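Local coordinates for succinoglycan biosynthesis protein (PDB 3B55), which binds a calcium ion and probably belongs to the erythromycin-esterase-like hydrolases, although its natural substrate is not established, at residues A[80-83]-A[84-87]; A[149-152]-A[153-157]; A[321-324]-A[325-328]. The protein carries 1 engineered substitution. One frame throughout, in Å; residues are numbered along the deposited sequence.

Contact 1: A[80-83]-A[84-87]; sequences LGEA and THGA. With CA (calcium ion), chain B.
Glu82 and His85 meet across the bend where strand 77-82 runs out, and the carboxylate comes up to the nitrogen edge of the imidazole. Oxygen OE2 of Glu82 lies close to the ring plane and accepts the hydrogen of His85 ND1 at 2.4 Å, a modelled length so short that its exact value is doubtful. The carboxylate itself is turned 74° from the ring. While OE2 faces ND1, the other oxygen, OE1, forms a salt bridge with Lys94. Held through ND1, the ring directs its far nitrogen to the metal, with NE2 of His85 2.4 Å from the calcium ion. The aromatic rings of Phe141 and His306 each meet this imidazole edge-to-face, which probably limits its rotation further. In contrast to this tight grip, the side chain of Thr84 points away from residues 80-83, though this part is buried too and the contact has no solvent side. With OG1 on the far side of CB from its own backbone N (chi1 170°), Thr84 instead accepts the amide of Gly86, N to OG1 3.1 Å, closing an ST turn just ahead of helix 88-104. The pair illustrates how a second-shell residue orients a first-shell ligand: a His-carboxylate hydrogen bond at the C-terminal end of a central strand, holding His85, which with Glu113 binds the calcium ion.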
loop_
_atom_site.group_PDB
_atom_site.type_symbol
_atom_site.label_atom_id
_atom_site.label_comp_id
_atom_site.label_asym_id
_atom_site.label_seq_id
_atom_site.Cartn_x
_atom_site.Cartn_y
_atom_site.Cartn_z
ATOM N N LEU A 80 3.761 -5.952 0.215
ATOM C CA LEU A 80 3.649 -6.471 1.575
ATOM C C LEU A 80 2.258 -6.120 2.085
ATOM O O LEU A 80 2.026 -5.019 2.588
ATOM C CB LEU A 80 4.748 -5.849 2.451
ATOM C CG LEU A 80 5.021 -6.380 3.863
ATOM C CD1 LEU A 80 5.239 -7.893 3.822
ATOM C CD2 LEU A 80 6.268 -5.671 4.440
ATOM N N GLY A 81 1.333 -7.069 1.965
ATOM C CA GLY A 81 -0.031 -6.797 2.385
ATOM C C GLY A 81 -0.411 -7.081 3.819
ATOM O O GLY A 81 0.223 -7.880 4.500
ATOM N N GLU A 82 -1.451 -6.396 4.283
ATOM C CA GLU A 82 -1.948 -6.591 5.644
ATOM C C GLU A 82 -3.358 -7.143 5.545
ATOM O O GLU A 82 -4.199 -6.577 4.854
ATOM C CB GLU A 82 -1.911 -5.277 6.447
ATOM C CG GLU A 82 -2.268 -4.026 5.662
ATOM C CD GLU A 82 -1.744 -2.763 6.342
ATOM O OE1 GLU A 82 -0.522 -2.694 6.619
ATOM O OE2 GLU A 82 -2.540 -1.836 6.603
ATOM N N ALA A 83 -3.604 -8.268 6.209
ATOM C CA ALA A 83 -4.919 -8.895 6.165
ATOM C C ALA A 83 -6.004 -7.904 6.553
ATOM O O ALA A 83 -7.130 -8.001 6.086
ATOM C CB ALA A 83 -4.960 -10.119 7.088
ATOM N N THR A 84 -5.645 -6.949 7.399
ATOM C CA THR A 84 -6.567 -5.922 7.870
ATOM C C THR A 84 -5.791 -4.694 8.324
ATOM O O THR A 84 -4.618 -4.798 8.687
ATOM C CB THR A 84 -7.388 -6.403 9.076
ATOM O OG1 THR A 84 -8.100 -5.294 9.630
ATOM C CG2 THR A 84 -6.468 -6.983 10.164
ATOM N N HIS A 85 -6.450 -3.538 8.323
ATOM C CA HIS A 85 -5.805 -2.306 8.762
ATOM C C HIS A 85 -5.945 -2.069 10.258
ATOM O O HIS A 85 -5.529 -1.023 10.754
ATOM C CB HIS A 85 -6.394 -1.094 8.054
ATOM C CG HIS A 85 -6.040 -1.015 6.611
ATOM N ND1 HIS A 85 -4.812 -1.410 6.126
ATOM C CD2 HIS A 85 -6.724 -0.530 5.551
ATOM C CE1 HIS A 85 -4.751 -1.166 4.832
ATOM N NE2 HIS A 85 -5.898 -0.631 4.461
ATOM N N GLY A 86 -6.517 -3.021 10.984
ATOM C CA GLY A 86 -6.692 -2.808 12.412
ATOM C C GLY A 86 -6.112 -3.826 13.377
ATOM O O GLY A 86 -6.665 -4.022 14.456
ATOM N N ALA A 87 -5.006 -4.469 13.016
ATOM C CA ALA A 87 -4.391 -5.446 13.911
ATOM C C ALA A 87 -2.948 -5.073 14.251
ATOM O O ALA A 87 -2.151 -4.729 13.370
ATOM C CB ALA A 87 -4.442 -6.842 13.298
HETATM CA CA CA B . -6.964 0.288 2.541
#

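Contact 2: A[149-152]-A[153-157]; sequences LLDW and IRQYN
Asp151 and Arg154 lie side by side along the helix and form a salt bridge through a single carboxylate oxygen. Atom NH2 of Arg154 donates to the syn lone pair of Asp151 OD1 at 2.7 Å, while NE makes a weak second bond to the same oxygen. A bend at chi3 (70°) folds the arginine back toward the carboxylate, and the two flat groups end only 29° apart. Further round the helix, Trp152 and Tyr156 point the same way. The CB of Tyr156 sits over one indole face, displaced toward its rim, and CD2 of Tyr156 approaches CZ2 of Trp152 to 3.7 Å; the rings themselves are oblique, with planes at 51°. CG1 of Ile153 comes obliquely to Trp152 CE3, 3.5 Å away, on the same six-membered ring, and CD1 of Ile153 lies 4.3 Å from CD1 of Leu149. Regular alpha-helical hydrogen bonding stands behind the four-residue pairs, the bond from Tyr156 N to Trp152 O at 2.8 Å setting Tyr156 one turn on from Trp152. Beyond the helix, Tyr125 OH is a second, weak partner of the same Arg154 NE, and His162 stacks on Tyr156. Helix 144-158 thus packs Trp152 and Tyr156 on helix 88-104, Leu150 and Asp151 on helix 116-128, and Leu149 with Ile153 on Leu110 of strand 109-112.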
loop_
_atom_site.group_PDB
_atom_site.type_symbol
_atom_site.label_atom_id
_atom_site.label_comp_id
_atom_site.label_asym_id
_atom_site.label_seq_id
_atom_site.Cartn_x
_atom_site.Cartn_y
_atom_site.Cartn_z
ATOM N N LEU A 149 7.267 2.535 13.289
ATOM C CA LEU A 149 7.862 2.183 12.008
ATOM C C LEU A 149 8.576 3.401 11.435
ATOM O O LEU A 149 9.714 3.307 10.976
ATOM C CB LEU A 149 6.785 1.726 11.023
ATOM C CG LEU A 149 7.200 1.677 9.545
ATOM C CD1 LEU A 149 8.248 0.590 9.328
ATOM C CD2 LEU A 149 5.977 1.426 8.677
ATOM N N LEU A 150 7.894 4.541 11.470
ATOM C CA LEU A 150 8.452 5.784 10.958
ATOM C C LEU A 150 9.647 6.220 11.795
ATOM O O LEU A 150 10.648 6.702 11.257
ATOM C CB LEU A 150 7.376 6.873 10.945
ATOM C CG LEU A 150 6.250 6.611 9.940
ATOM C CD1 LEU A 150 5.113 7.589 10.153
ATOM C CD2 LEU A 150 6.810 6.721 8.529
ATOM N N ASP A 151 9.545 6.047 13.110
ATOM C CA ASP A 151 10.643 6.421 13.988
ATOM C C ASP A 151 11.851 5.534 13.710
ATOM O O ASP A 151 12.982 6.009 13.721
ATOM C CB ASP A 151 10.237 6.309 15.453
ATOM C CG ASP A 151 11.356 6.714 16.390
ATOM O OD1 ASP A 151 12.049 7.703 16.075
ATOM O OD2 ASP A 151 11.541 6.056 17.435
ATOM N N TRP A 152 11.624 4.246 13.461
ATOM C CA TRP A 152 12.745 3.364 13.157
ATOM C C TRP A 152 13.397 3.826 11.845
ATOM O O TRP A 152 14.625 3.823 11.716
ATOM C CB TRP A 152 12.291 1.910 13.008
ATOM C CG TRP A 152 13.364 1.068 12.401
ATOM C CD1 TRP A 152 14.502 0.629 13.010
ATOM C CD2 TRP A 152 13.479 0.692 11.022
ATOM N NE1 TRP A 152 15.325 0.017 12.096
ATOM C CE2 TRP A 152 14.724 0.045 10.865
ATOM C CE3 TRP A 152 12.656 0.853 9.900
ATOM C CZ2 TRP A 152 15.166 -0.452 9.632
ATOM C CZ3 TRP A 152 13.096 0.358 8.669
ATOM C CH2 TRP A 152 14.342 -0.281 8.548
ATOM N N ILE A 153 12.578 4.224 10.871
ATOM C CA ILE A 153 13.126 4.675 9.599
ATOM C C ILE A 153 13.919 5.966 9.783
ATOM O O ILE A 153 14.945 6.162 9.135
ATOM C CB ILE A 153 12.036 4.918 8.549
ATOM C CG1 ILE A 153 11.254 3.631 8.293
ATOM C CG2 ILE A 153 12.683 5.398 7.260
ATOM C CD1 ILE A 153 10.161 3.779 7.238
ATOM N N ARG A 154 13.431 6.848 10.652
ATOM C CA ARG A 154 14.111 8.109 10.931
ATOM C C ARG A 154 15.486 7.797 11.522
ATOM O O ARG A 154 16.490 8.412 11.153
ATOM C CB ARG A 154 13.309 8.935 11.940
ATOM C CG ARG A 154 14.053 10.156 12.474
ATOM C CD ARG A 154 13.281 10.825 13.607
ATOM N NE ARG A 154 13.275 10.023 14.828
ATOM C CZ ARG A 154 14.355 9.775 15.565
ATOM N NH1 ARG A 154 15.536 10.263 15.209
ATOM N NH2 ARG A 154 14.255 9.053 16.668
ATOM N N GLN A 155 15.520 6.836 12.440
ATOM C CA GLN A 155 16.762 6.434 13.095
ATOM C C GLN A 155 17.726 5.787 12.107
ATOM O O GLN A 155 18.918 6.105 12.079
ATOM C CB GLN A 155 16.466 5.460 14.242
ATOM C CG GLN A 155 15.784 6.103 15.432
ATOM C CD GLN A 155 15.537 5.118 16.563
ATOM O OE1 GLN A 155 14.391 4.846 16.932
ATOM N NE2 GLN A 155 16.615 4.574 17.115
ATOM N N TYR A 156 17.206 4.872 11.301
ATOM C CA TYR A 156 18.017 4.194 10.307
ATOM C C TYR A 156 18.675 5.204 9.367
ATOM O O TYR A 156 19.844 5.057 9.012
ATOM C CB TYR A 156 17.146 3.218 9.507
ATOM C CG TYR A 156 17.891 2.462 8.436
ATOM C CD1 TYR A 156 18.163 3.045 7.196
ATOM C CD2 TYR A 156 18.364 1.172 8.675
ATOM C CE1 TYR A 156 18.887 2.358 6.221
ATOM C CE2 TYR A 156 19.092 0.477 7.707
ATOM C CZ TYR A 156 19.348 1.074 6.488
ATOM O OH TYR A 156 20.063 0.383 5.537
ATOM N N ASN A 157 17.924 6.234 8.979
ATOM C CA ASN A 157 18.432 7.260 8.067
ATOM C C ASN A 157 19.486 8.211 8.661
ATOM O O ASN A 157 20.264 8.817 7.923
ATOM C CB ASN A 157 17.266 8.088 7.510
ATOM C CG ASN A 157 16.471 7.345 6.457
ATOM O OD1 ASN A 157 15.448 7.832 5.966
ATOM N ND2 ASN A 157 16.931 6.155 6.107
#

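Contact 3: A[321-324]-A[325-328]; sequences PKVA and GQHL
The aliphatic chain of Lys322 passes obliquely by the CE1 corner of the His327 ring, with CB and CD of the lysine both 3.9 Å from that CE1. Bends farther out in the lysine carry NZ round the ring until it lies 3.0 Å from His327 ND1; the amine also has a long, weak ion pair with Glu330. The NE2 side of the ring has a water. Lying in the ring plane, it is 2.6 Å from His327 NE2 and donates a hydrogen bond to Lys322 O, so that one bridge ties the ring to the backbone from which the lysine springs. CD2 of the His327 ring also comes obliquely to within 3.8 Å of Ala324 CA, at the beginning of the helix.

Val323 holds the N-cap position. Its carbonyl oxygen accepts from Gln326 N at 2.9 Å, with the donor well above the carbonyl plane, 44° out of it, and this bond closes the first turn. With CG beside its own backbone N (chi1 -69°), Gln326 runs an extended chain back past Val323, bringing its CG to 4.0 Å from Val323 CG2. With the next carbonyl as acceptor, Leu328 N bonds to Ala324 O at 2.9 Å, establishing the alpha-helical pattern, while the amide of Ala324 is taken by the carboxylate of Asp284. The start of helix 324-332 is thereby fastened to helix 278-298, where Ile285 and Tyr288 receive His327 and Leu328, with Asn314 and Leu316 of the preceding loop against Val323.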
loop_
_atom_site.group_PDB
_atom_site.type_symbol
_atom_site.label_atom_id
_atom_site.label_comp_id
_atom_site.label_asym_id
_atom_site.label_seq_id
_atom_site.Cartn_x
_atom_site.Cartn_y
_atom_site.Cartn_z
ATOM N N PRO A 321 -12.595 -3.367 -10.370
ATOM C CA PRO A 321 -12.574 -4.153 -11.605
ATOM C C PRO A 321 -11.197 -4.817 -11.677
ATOM O O PRO A 321 -11.049 -5.947 -12.151
ATOM C CB PRO A 321 -12.760 -3.093 -12.692
ATOM C CG PRO A 321 -13.488 -1.980 -11.969
ATOM C CD PRO A 321 -12.747 -1.935 -10.668
ATOM N N LYS A 322 -10.197 -4.074 -11.202
ATOM C CA LYS A 322 -8.806 -4.513 -11.152
ATOM C C LYS A 322 -8.130 -3.768 -10.006
ATOM O O LYS A 322 -8.512 -2.639 -9.684
ATOM C CB LYS A 322 -8.069 -4.175 -12.448
ATOM C CG LYS A 322 -8.611 -4.860 -13.700
ATOM C CD LYS A 322 -7.673 -4.644 -14.892
ATOM C CE LYS A 322 -6.505 -5.632 -14.894
ATOM N NZ LYS A 322 -5.161 -4.988 -14.820
ATOM N N VAL A 323 -7.124 -4.394 -9.402
ATOM C CA VAL A 323 -6.390 -3.792 -8.296
ATOM C C VAL A 323 -4.924 -3.567 -8.654
ATOM O O VAL A 323 -4.390 -4.199 -9.563
ATOM C CB VAL A 323 -6.468 -4.664 -7.035
ATOM C CG1 VAL A 323 -7.827 -4.481 -6.362
ATOM C CG2 VAL A 323 -6.248 -6.107 -7.398
ATOM N N ALA A 324 -4.280 -2.666 -7.919
ATOM C CA ALA A 324 -2.885 -2.308 -8.152
ATOM C C ALA A 324 -1.966 -3.500 -8.357
ATOM O O ALA A 324 -1.101 -3.477 -9.232
ATOM C CB ALA A 324 -2.377 -1.451 -6.999
ATOM N N GLY A 325 -2.158 -4.532 -7.539
ATOM C CA GLY A 325 -1.345 -5.732 -7.613
ATOM C C GLY A 325 -1.403 -6.463 -8.937
ATOM O O GLY A 325 -0.445 -7.138 -9.309
ATOM N N GLN A 326 -2.518 -6.362 -9.654
ATOM C CA GLN A 326 -2.612 -7.033 -10.947
ATOM C C GLN A 326 -1.819 -6.269 -12.003
ATOM O O GLN A 326 -1.209 -6.874 -12.887
ATOM C CB GLN A 326 -4.068 -7.157 -11.388
ATOM C CG GLN A 326 -4.869 -8.127 -10.547
ATOM C CD GLN A 326 -6.346 -8.018 -10.814
ATOM O OE1 GLN A 326 -6.907 -8.791 -11.587
ATOM N NE2 GLN A 326 -6.982 -7.034 -10.195
ATOM N N HIS A 327 -1.824 -4.940 -11.898
ATOM C CA HIS A 327 -1.097 -4.098 -12.843
ATOM C C HIS A 327 0.385 -4.304 -12.601
ATOM O O HIS A 327 1.168 -4.380 -13.535
ATOM C CB HIS A 327 -1.434 -2.615 -12.637
ATOM C CG HIS A 327 -2.898 -2.309 -12.671
ATOM N ND1 HIS A 327 -3.703 -2.626 -13.744
ATOM C CD2 HIS A 327 -3.692 -1.669 -11.779
ATOM C CE1 HIS A 327 -4.929 -2.188 -13.514
ATOM N NE2 HIS A 327 -4.949 -1.604 -12.330
ATOM N N LEU A 328 0.768 -4.380 -11.328
ATOM C CA LEU A 328 2.166 -4.583 -10.977
ATOM C C LEU A 328 2.690 -5.929 -11.480
ATOM O O LEU A 328 3.728 -5.979 -12.135
ATOM C CB LEU A 328 2.353 -4.479 -9.465
ATOM C CG LEU A 328 2.241 -3.066 -8.893
ATOM C CD1 LEU A 328 2.118 -3.127 -7.376
ATOM C CD2 LEU A 328 3.446 -2.249 -9.316
HETATM O O HOH W 1 -7.118 -0.629 -11.167
#

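How the contacts relate
Contacts 1, 2 and 3 follow one another along the chain and occupy three places in one fold built round a mixed central sheet. Contact 1 sits at the end of strand 77-82, inside that sheet. Contact 2, its centre about 20 Å away, belongs to helix 144-158, which packs on strand 109-112 of the same sheet and on helix 88-104, the helix that contact 1 leads into. Contact 3 begins helix 324-332. Its centre is about 18 Å from that of contact 1, and about 29 Å from that of contact 2, on the opposite side of the chain's centre. The calcium site lies closer to contact 3 than to contact 2: contact 1 holds the metal ligand, while contact 2 is packing away from it.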